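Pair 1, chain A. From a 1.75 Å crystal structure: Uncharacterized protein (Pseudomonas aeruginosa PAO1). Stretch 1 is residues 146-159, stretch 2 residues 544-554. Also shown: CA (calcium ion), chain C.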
# COMPACT_ATOMS: atom_id res chain seq x y z
N PRO A 146 -13.49 14.94 -2.79
CA PRO A 146 -14.55 15.82 -2.28
C PRO A 146 -14.17 16.56 -1.00
O PRO A 146 -14.38 17.76 -0.92
CB PRO A 146 -15.73 14.86 -2.04
CG PRO A 146 -15.49 13.72 -2.99
CD PRO A 146 -13.97 13.57 -3.03
N VAL A 147 -13.60 15.89 -0.00
CA VAL A 147 -13.30 16.60 1.24
C VAL A 147 -12.14 17.58 1.08
O VAL A 147 -12.12 18.64 1.70
CB VAL A 147 -13.06 15.63 2.42
CG1 VAL A 147 -11.74 14.87 2.25
CG2 VAL A 147 -13.08 16.40 3.75
N MET A 148 -11.18 17.23 0.23
CA MET A 148 -10.09 18.15 -0.02
C MET A 148 -10.62 19.42 -0.70
O MET A 148 -10.21 20.52 -0.37
CB MET A 148 -8.99 17.48 -0.84
CG MET A 148 -8.15 16.51 0.01
SD MET A 148 -6.65 15.96 -0.85
CE MET A 148 -7.35 14.99 -2.20
N GLY A 149 -11.55 19.25 -1.63
CA GLY A 149 -12.09 20.39 -2.35
C GLY A 149 -13.02 21.20 -1.47
O GLY A 149 -13.11 22.42 -1.61
N LEU A 150 -13.72 20.52 -0.57
CA LEU A 150 -14.62 21.21 0.36
C LEU A 150 -13.85 22.11 1.33
O LEU A 150 -14.22 23.27 1.56
CB LEU A 150 -15.44 20.19 1.16
CG LEU A 150 -16.33 20.81 2.25
CD1 LEU A 150 -17.37 21.71 1.61
CD2 LEU A 150 -17.01 19.72 3.07
N MET A 151 -12.80 21.56 1.93
CA MET A 151 -11.98 22.32 2.85
C MET A 151 -11.37 23.51 2.12
O MET A 151 -11.27 24.62 2.65
CB MET A 151 -10.90 21.44 3.46
CG MET A 151 -11.44 20.38 4.40
SD MET A 151 -10.13 19.57 5.35
CE MET A 151 -9.21 18.69 4.05
N GLU A 152 -10.95 23.28 0.88
CA GLU A 152 -10.31 24.35 0.11
C GLU A 152 -11.28 25.52 -0.07
O GLU A 152 -10.93 26.67 0.19
CB GLU A 152 -9.85 23.82 -1.25
CG GLU A 152 -9.05 24.82 -2.07
CD GLU A 152 -7.56 24.81 -1.74
OE1 GLU A 152 -7.04 23.78 -1.29
OE2 GLU A 152 -6.91 25.85 -1.93
N ARG A 153 -12.50 25.22 -0.52
CA ARG A 153 -13.46 26.30 -0.77
C ARG A 153 -13.96 26.92 0.52
O ARG A 153 -14.12 28.14 0.62
CB ARG A 153 -14.63 25.85 -1.66
CG ARG A 153 -15.63 24.86 -1.09
CD ARG A 153 -16.75 24.62 -2.13
NE ARG A 153 -17.83 23.78 -1.61
CZ ARG A 153 -18.99 24.25 -1.18
NH1 ARG A 153 -19.25 25.56 -1.21
NH2 ARG A 153 -19.90 23.41 -0.71
N ARG A 154 -14.21 26.08 1.52
CA ARG A 154 -14.67 26.61 2.81
C ARG A 154 -13.61 27.52 3.43
O ARG A 154 -13.91 28.63 3.87
CB ARG A 154 -15.04 25.47 3.77
CG ARG A 154 -16.32 24.71 3.39
CD ARG A 154 -17.56 25.34 4.01
NE ARG A 154 -18.75 24.52 3.80
CZ ARG A 154 -19.68 24.76 2.88
NH1 ARG A 154 -19.56 25.81 2.07
NH2 ARG A 154 -20.73 23.95 2.76
N LEU A 155 -12.36 27.08 3.44
CA LEU A 155 -11.31 27.85 4.10
C LEU A 155 -10.90 29.10 3.31
O LEU A 155 -10.32 30.04 3.87
CB LEU A 155 -10.10 26.98 4.44
CG LEU A 155 -10.39 25.86 5.45
CD1 LEU A 155 -9.28 24.82 5.47
CD2 LEU A 155 -10.61 26.43 6.86
N ASP A 156 -11.22 29.10 2.02
CA ASP A 156 -10.96 30.24 1.14
C ASP A 156 -12.12 31.24 1.20
O ASP A 156 -12.06 32.31 0.58
CB ASP A 156 -10.78 29.78 -0.31
CG ASP A 156 -9.42 29.16 -0.57
OD1 ASP A 156 -8.56 29.24 0.33
OD2 ASP A 156 -9.20 28.60 -1.68
N ASN A 157 -13.16 30.89 1.93
CA ASN A 157 -14.37 31.71 1.99
C ASN A 157 -14.96 31.80 3.40
O ASN A 157 -16.09 31.38 3.61
CB ASN A 157 -15.41 31.17 1.02
CG ASN A 157 -15.00 31.37 -0.43
OD1 ASN A 157 -15.15 32.46 -0.99
ND2 ASN A 157 -14.45 30.32 -1.05
N ILE A 158 -14.20 32.35 4.34
CA ILE A 158 -14.67 32.44 5.73
C ILE A 158 -15.36 33.77 5.99
O ILE A 158 -16.50 33.82 6.45
CB ILE A 158 -13.52 32.25 6.75
CG1 ILE A 158 -12.69 31.02 6.39
CG2 ILE A 158 -14.08 32.14 8.17
CD1 ILE A 158 -11.59 30.67 7.41
N VAL A 159 -14.65 34.85 5.67
CA VAL A 159 -15.19 36.19 5.82
C VAL A 159 -15.06 36.91 4.50
O VAL A 159 -14.00 36.88 3.88
CB VAL A 159 -14.42 36.99 6.89
CG1 VAL A 159 -14.87 38.46 6.88
CG2 VAL A 159 -14.63 36.37 8.27
N ALA A 544 -17.95 14.23 9.72
CA ALA A 544 -16.50 14.14 9.58
C ALA A 544 -15.97 15.45 9.05
O ALA A 544 -14.93 15.93 9.49
CB ALA A 544 -16.10 12.98 8.66
N GLN A 545 -16.69 16.01 8.07
CA GLN A 545 -16.34 17.29 7.46
C GLN A 545 -16.40 18.42 8.49
O GLN A 545 -15.50 19.26 8.57
CB GLN A 545 -17.28 17.59 6.28
CG GLN A 545 -17.16 16.52 5.17
CD GLN A 545 -18.22 16.64 4.09
OE1 GLN A 545 -19.18 17.39 4.21
NE2 GLN A 545 -18.04 15.88 3.00
N TRP A 546 -17.47 18.42 9.28
CA TRP A 546 -17.64 19.42 10.34
C TRP A 546 -16.47 19.33 11.30
O TRP A 546 -15.85 20.32 11.63
CB TRP A 546 -18.94 19.18 11.11
CG TRP A 546 -19.30 20.32 12.03
CD1 TRP A 546 -20.13 21.37 11.73
CD2 TRP A 546 -18.81 20.56 13.36
NE1 TRP A 546 -20.20 22.23 12.80
CE2 TRP A 546 -19.40 21.76 13.81
CE3 TRP A 546 -17.95 19.87 14.22
CZ2 TRP A 546 -19.14 22.30 15.07
CZ3 TRP A 546 -17.69 20.40 15.47
CH2 TRP A 546 -18.30 21.60 15.89
N ALA A 547 -16.18 18.12 11.77
CA ALA A 547 -15.11 17.95 12.75
C ALA A 547 -13.73 18.36 12.22
O ALA A 547 -12.89 18.84 12.97
CB ALA A 547 -15.09 16.51 13.29
N ALA A 548 -13.49 18.13 10.93
CA ALA A 548 -12.23 18.55 10.31
C ALA A 548 -12.12 20.07 10.24
O ALA A 548 -11.12 20.66 10.66
CB ALA A 548 -12.10 17.95 8.92
N LEU A 549 -13.15 20.73 9.72
CA LEU A 549 -13.11 22.18 9.60
C LEU A 549 -13.06 22.84 10.98
O LEU A 549 -12.35 23.82 11.19
CB LEU A 549 -14.29 22.68 8.78
CG LEU A 549 -14.17 22.32 7.29
CD1 LEU A 549 -15.51 22.43 6.63
CD2 LEU A 549 -13.12 23.22 6.62
N TYR A 550 -13.83 22.29 11.92
CA TYR A 550 -13.79 22.77 13.30
C TYR A 550 -12.37 22.68 13.86
O TYR A 550 -11.86 23.64 14.44
CB TYR A 550 -14.74 21.94 14.17
CG TYR A 550 -14.65 22.24 15.63
CD1 TYR A 550 -15.43 23.24 16.20
CD2 TYR A 550 -13.80 21.51 16.46
CE1 TYR A 550 -15.37 23.52 17.56
CE2 TYR A 550 -13.73 21.79 17.83
CZ TYR A 550 -14.51 22.79 18.37
OH TYR A 550 -14.42 23.07 19.70
N GLY A 551 -11.72 21.53 13.68
CA GLY A 551 -10.35 21.38 14.14
C GLY A 551 -9.41 22.42 13.53
O GLY A 551 -8.60 23.03 14.22
N VAL A 552 -9.55 22.65 12.23
CA VAL A 552 -8.65 23.59 11.55
C VAL A 552 -8.81 25.00 12.11
O VAL A 552 -7.81 25.69 12.37
CB VAL A 552 -8.88 23.57 10.04
CG1 VAL A 552 -8.16 24.75 9.36
CG2 VAL A 552 -8.41 22.23 9.47
N ILE A 553 -10.06 25.42 12.30
CA ILE A 553 -10.32 26.73 12.88
C ILE A 553 -9.73 26.87 14.29
O ILE A 553 -9.06 27.87 14.59
CB ILE A 553 -11.81 27.06 12.91
CG1 ILE A 553 -12.37 27.17 11.48
CG2 ILE A 553 -12.03 28.37 13.71
CD1 ILE A 553 -11.64 28.22 10.61
N LYS A 554 -9.98 25.89 15.14
CA LYS A 554 -9.43 25.94 16.49
C LYS A 554 -7.90 25.95 16.52
O LYS A 554 -7.29 26.77 17.20
CB LYS A 554 -10.00 24.80 17.34
CG LYS A 554 -11.49 24.97 17.68
CD LYS A 554 -11.75 26.22 18.52
CE LYS A 554 -13.23 26.34 18.93
NZ LYS A 554 -13.46 27.38 20.00
CA CA C . -6.76 28.08 -0.99
O HOH W 1 -6.41 28.34 -3.53
O HOH W 2 -5.91 30.57 -1.07

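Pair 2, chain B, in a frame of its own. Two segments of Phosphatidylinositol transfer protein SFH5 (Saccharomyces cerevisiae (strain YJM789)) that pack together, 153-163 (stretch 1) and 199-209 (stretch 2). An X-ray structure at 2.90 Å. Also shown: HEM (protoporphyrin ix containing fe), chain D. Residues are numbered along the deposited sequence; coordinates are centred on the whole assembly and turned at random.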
# COMPACT_ATOMS: atom_id res chain seq x y z
N LYS B 153 13.73 -10.09 4.77
CA LYS B 153 12.60 -10.50 5.59
C LYS B 153 11.81 -9.30 6.09
O LYS B 153 10.59 -9.37 6.21
CB LYS B 153 13.03 -11.42 6.73
CG LYS B 153 12.55 -12.89 6.45
CD LYS B 153 10.97 -13.05 6.33
CE LYS B 153 10.53 -14.31 5.49
NZ LYS B 153 9.10 -14.80 5.71
N PHE B 154 12.48 -8.17 6.33
CA PHE B 154 11.74 -6.94 6.61
C PHE B 154 10.79 -6.60 5.47
O PHE B 154 9.57 -6.53 5.66
CB PHE B 154 12.70 -5.78 6.85
CG PHE B 154 12.03 -4.54 7.33
CD1 PHE B 154 11.96 -4.25 8.68
CD2 PHE B 154 11.48 -3.64 6.43
CE1 PHE B 154 11.35 -3.08 9.12
CE2 PHE B 154 10.86 -2.49 6.85
CZ PHE B 154 10.80 -2.22 8.21
N VAL B 155 11.33 -6.41 4.26
CA VAL B 155 10.50 -6.06 3.11
C VAL B 155 9.33 -7.00 2.98
O VAL B 155 8.25 -6.62 2.54
CB VAL B 155 11.34 -6.03 1.83
CG1 VAL B 155 10.43 -5.82 0.64
CG2 VAL B 155 12.35 -4.94 1.88
N ARG B 156 9.52 -8.26 3.34
CA ARG B 156 8.38 -9.16 3.24
C ARG B 156 7.36 -8.86 4.34
O ARG B 156 6.15 -8.89 4.09
CB ARG B 156 8.84 -10.60 3.28
CG ARG B 156 9.50 -11.07 2.02
CD ARG B 156 9.36 -12.63 1.91
NE ARG B 156 8.15 -13.05 1.20
CZ ARG B 156 8.09 -13.08 -0.12
NH1 ARG B 156 6.97 -13.46 -0.74
NH2 ARG B 156 9.17 -12.73 -0.83
N TYR B 157 7.84 -8.53 5.54
CA TYR B 157 6.94 -8.09 6.60
C TYR B 157 6.07 -6.92 6.13
O TYR B 157 4.83 -7.01 6.17
CB TYR B 157 7.73 -7.68 7.84
CG TYR B 157 6.92 -6.81 8.72
CD1 TYR B 157 5.83 -7.33 9.41
CD2 TYR B 157 7.18 -5.46 8.82
CE1 TYR B 157 5.04 -6.52 10.21
CE2 TYR B 157 6.38 -4.63 9.61
CZ TYR B 157 5.32 -5.17 10.29
OH TYR B 157 4.56 -4.35 11.07
N ARG B 158 6.72 -5.83 5.66
CA ARG B 158 6.03 -4.58 5.33
C ARG B 158 5.10 -4.71 4.13
O ARG B 158 3.98 -4.18 4.16
CB ARG B 158 7.05 -3.48 5.06
CG ARG B 158 6.37 -2.16 4.69
CD ARG B 158 6.07 -1.21 5.89
NE ARG B 158 5.46 0.02 5.39
CZ ARG B 158 4.16 0.12 5.16
NH1 ARG B 158 3.38 -0.92 5.42
NH2 ARG B 158 3.63 1.23 4.66
N ILE B 159 5.54 -5.34 3.05
CA ILE B 159 4.57 -5.62 2.00
C ILE B 159 3.37 -6.35 2.58
O ILE B 159 2.26 -6.22 2.08
CB ILE B 159 5.21 -6.44 0.86
CG1 ILE B 159 6.51 -5.79 0.39
CG2 ILE B 159 4.27 -6.49 -0.30
CD1 ILE B 159 6.39 -4.32 0.00
N GLY B 160 3.58 -7.14 3.63
CA GLY B 160 2.45 -7.81 4.24
C GLY B 160 1.48 -6.82 4.84
O GLY B 160 0.26 -6.97 4.71
N LEU B 161 2.00 -5.77 5.48
CA LEU B 161 1.10 -4.75 6.00
C LEU B 161 0.46 -3.96 4.86
O LEU B 161 -0.74 -3.69 4.89
CB LEU B 161 1.87 -3.85 6.97
CG LEU B 161 1.11 -2.84 7.84
CD1 LEU B 161 0.08 -3.55 8.65
CD2 LEU B 161 2.08 -2.07 8.75
N MET B 162 1.22 -3.64 3.81
CA MET B 162 0.63 -2.97 2.67
C MET B 162 -0.57 -3.71 2.13
O MET B 162 -1.63 -3.13 1.92
CB MET B 162 1.66 -2.79 1.57
CG MET B 162 1.08 -2.05 0.35
SD MET B 162 0.54 -0.34 0.68
CE MET B 162 -0.02 0.16 -0.95
N GLU B 163 -0.43 -5.01 1.90
CA GLU B 163 -1.53 -5.76 1.31
C GLU B 163 -2.74 -5.85 2.25
O GLU B 163 -3.87 -5.67 1.80
CB GLU B 163 -1.04 -7.14 0.89
CG GLU B 163 -0.14 -7.08 -0.31
CD GLU B 163 -0.92 -7.02 -1.62
OE1 GLU B 163 -2.15 -7.26 -1.60
OE2 GLU B 163 -0.31 -6.79 -2.68
N ASN B 199 18.82 1.22 3.66
CA ASN B 199 18.68 0.14 2.70
C ASN B 199 17.27 -0.45 2.71
O ASN B 199 16.70 -0.74 1.65
CB ASN B 199 19.73 -0.92 2.99
CG ASN B 199 19.95 -1.85 1.82
OD1 ASN B 199 19.60 -3.04 1.87
ND2 ASN B 199 20.51 -1.32 0.74
N CYS B 200 16.68 -0.64 3.89
CA CYS B 200 15.29 -1.07 3.93
C CYS B 200 14.35 -0.03 3.34
O CYS B 200 13.50 -0.36 2.50
CB CYS B 200 14.87 -1.42 5.36
SG CYS B 200 15.86 -2.70 6.17
N SER B 201 14.46 1.23 3.80
CA SER B 201 13.69 2.34 3.23
C SER B 201 13.68 2.34 1.71
O SER B 201 12.63 2.29 1.07
CB SER B 201 14.26 3.67 3.71
OG SER B 201 13.56 4.14 4.85
N LYS B 202 14.88 2.42 1.12
CA LYS B 202 14.97 2.54 -0.32
C LYS B 202 14.36 1.34 -1.02
O LYS B 202 13.70 1.48 -2.06
CB LYS B 202 16.42 2.77 -0.72
CG LYS B 202 16.96 4.13 -0.22
CD LYS B 202 18.48 4.28 -0.26
CE LYS B 202 19.06 4.02 -1.65
NZ LYS B 202 20.51 4.43 -1.74
N THR B 203 14.51 0.15 -0.42
CA THR B 203 13.99 -1.07 -1.03
C THR B 203 12.48 -1.07 -1.04
O THR B 203 11.85 -1.19 -2.10
CB THR B 203 14.50 -2.30 -0.27
OG1 THR B 203 15.93 -2.26 -0.18
CG2 THR B 203 14.08 -3.55 -0.99
N VAL B 204 11.86 -0.96 0.13
CA VAL B 204 10.40 -0.85 0.19
C VAL B 204 9.92 0.28 -0.70
O VAL B 204 9.01 0.08 -1.52
CB VAL B 204 9.93 -0.68 1.65
CG1 VAL B 204 8.45 -0.49 1.70
CG2 VAL B 204 10.33 -1.90 2.44
N ILE B 205 10.55 1.47 -0.60
CA ILE B 205 10.11 2.61 -1.41
C ILE B 205 10.02 2.24 -2.88
O ILE B 205 9.02 2.53 -3.55
CB ILE B 205 11.02 3.84 -1.21
CG1 ILE B 205 10.71 4.49 0.15
CG2 ILE B 205 10.68 4.87 -2.26
CD1 ILE B 205 11.77 5.39 0.62
N GLY B 206 11.08 1.56 -3.40
CA GLY B 206 11.07 1.15 -4.80
C GLY B 206 9.87 0.28 -5.14
O GLY B 206 9.30 0.37 -6.23
N ILE B 207 9.44 -0.53 -4.20
CA ILE B 207 8.35 -1.43 -4.50
C ILE B 207 7.05 -0.67 -4.56
O ILE B 207 6.31 -0.76 -5.55
CB ILE B 207 8.33 -2.56 -3.48
CG1 ILE B 207 9.45 -3.54 -3.83
CG2 ILE B 207 6.96 -3.19 -3.44
CD1 ILE B 207 9.78 -4.42 -2.71
N PHE B 208 6.76 0.12 -3.52
CA PHE B 208 5.60 1.03 -3.52
C PHE B 208 5.56 1.87 -4.79
O PHE B 208 4.53 1.93 -5.47
CB PHE B 208 5.63 1.93 -2.29
CG PHE B 208 5.41 1.21 -0.98
CD1 PHE B 208 5.03 -0.13 -0.95
CD2 PHE B 208 5.60 1.87 0.21
CE1 PHE B 208 4.83 -0.78 0.27
CE2 PHE B 208 5.42 1.22 1.43
CZ PHE B 208 5.04 -0.10 1.46
N GLN B 209 6.68 2.50 -5.15
CA GLN B 209 6.73 3.30 -6.37
C GLN B 209 6.46 2.46 -7.62
O GLN B 209 5.64 2.83 -8.47
CB GLN B 209 8.07 4.01 -6.47
CG GLN B 209 8.26 5.14 -5.47
CD GLN B 209 7.19 6.25 -5.56
OE1 GLN B 209 7.30 7.16 -6.39
NE2 GLN B 209 6.17 6.17 -4.70
CHA HEM D . 10.26 5.83 4.20
CHB HEM D . 12.08 3.46 7.95
CHC HEM D . 13.46 7.66 9.90
CHD HEM D . 11.16 10.08 6.34
C1A HEM D . 10.63 4.83 5.07
C2A HEM D . 10.46 3.44 4.78
C3A HEM D . 11.00 2.74 5.80
C4A HEM D . 11.49 3.73 6.76
CMA HEM D . 11.10 1.22 6.05
CAA HEM D . 9.85 3.02 3.44
CBA HEM D . 8.44 2.47 3.43
CGA HEM D . 7.67 2.52 4.70
O1A HEM D . 8.07 1.66 5.55
O2A HEM D . 6.43 2.70 4.47
C1B HEM D . 12.66 4.38 8.77
C2B HEM D . 13.41 4.06 9.96
C3B HEM D . 13.80 5.21 10.51
C4B HEM D . 13.31 6.31 9.68
CMB HEM D . 13.66 2.62 10.44
CAB HEM D . 14.61 5.37 11.81
CBB HEM D . 15.70 6.11 11.87
C1C HEM D . 12.96 8.71 9.15
C2C HEM D . 13.11 10.17 9.38
C3C HEM D . 12.47 10.83 8.38
C4C HEM D . 11.89 9.83 7.49
CMC HEM D . 13.85 10.84 10.56
CAC HEM D . 12.34 12.37 8.22
CBC HEM D . 11.17 12.94 7.86
C1D HEM D . 10.75 9.18 5.40
C2D HEM D . 10.15 9.48 4.12
C3D HEM D . 9.91 8.12 3.47
C4D HEM D . 10.36 7.16 4.42
CMD HEM D . 9.82 10.84 3.51
CAD HEM D . 9.26 7.74 2.13
CBD HEM D . 7.89 7.15 2.45
CGD HEM D . 7.17 6.87 1.15
O1D HEM D . 6.07 6.23 1.19
O2D HEM D . 7.83 7.07 0.07
NA HEM D . 11.27 4.98 6.26
NB HEM D . 12.62 5.75 8.63
NC HEM D . 12.24 8.60 8.01
ND HEM D . 10.87 7.78 5.53
FE HEM D . 11.66 6.78 7.17

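In both pairs two helices cross with their N-to-C directions 44° apart, at a signed crossing angle of -44°, and the central backbones superpose with an RMSD of 0.5 Å. The axes approach to 10.9 Å in pair 1 and 10.0 Å in pair 2, yet the buried areas are nearly equal, 459 and 452 Å². No hydrogen bond joins the two stretches in either pair, so side-chain packing carries both contacts.

The middle of the interface is built on Met A151 and Leu A549, matched by Val B155 and Val B204. In pair 1 the long methionine lies beside the leucine, with Met A151 CG 4.0 Å from Leu A549 CD2. Pair 2 places two short, branched residues here, and the backbones draw closer: the CA atoms of Val B155 and Val B204 are 6.0 Å apart, against 6.8 Å between the CA atoms of Met A151 and Leu A549. Val B155 CG2 then reaches Val B204 CG2 at 3.7 Å and Thr B203 CG2 at 3.6 Å. Thr B203 matches Ala A548, whose CB lies 4.4 Å from Met A151 SD.

One turn on, Leu A155 and Ile B159 occupy equivalent space, their side-chain centres 0.9 Å apart after superposition. Leu A155 CD2 meets Val A552 CG1 at 3.9 Å; Ile B159 CD1 meets Ile B207 CG2, from the matching position, at 3.7 Å. Ile A553 and Phe B208 fill the next position differently. Ile A553 CD1 touches Ile A158 CD1 at 4.0 Å, whereas the larger phenylalanine contacts Met B162 through its CE1, 4.0 Å from Met B162 CG. Here the match is looser, the CA atoms of Ile A158 and Met B162 falling 1.9 Å apart: pair 1 has already left its helix, while pair 2 remains helical.

At the other end, Leu A150 CD2 lies 3.4 Å from Gln A545 OE1. Their counterparts, Phe B154 and Cys B200, make a sulfur-aromatic contact, with Cys B200 SG 4.8 Å from the centroid of the Phe B154 ring.

The matched arginines diverge most among these inward-facing positions. Arg A154 packs its aliphatic portion on the leucine, Arg A154 CG lying 4.0 Å from Leu A549 CD1. Arg B158 also packs its CG against the partner helix, 4.0 Å from Val B204 CG1, but its guanidinium has Phe B208 over one face and turns an edge to the heme propionate. Arg B158 NE donates a hydrogen bond to HEM O2A at 3.0 Å, which ties this side of the contact to the ligand.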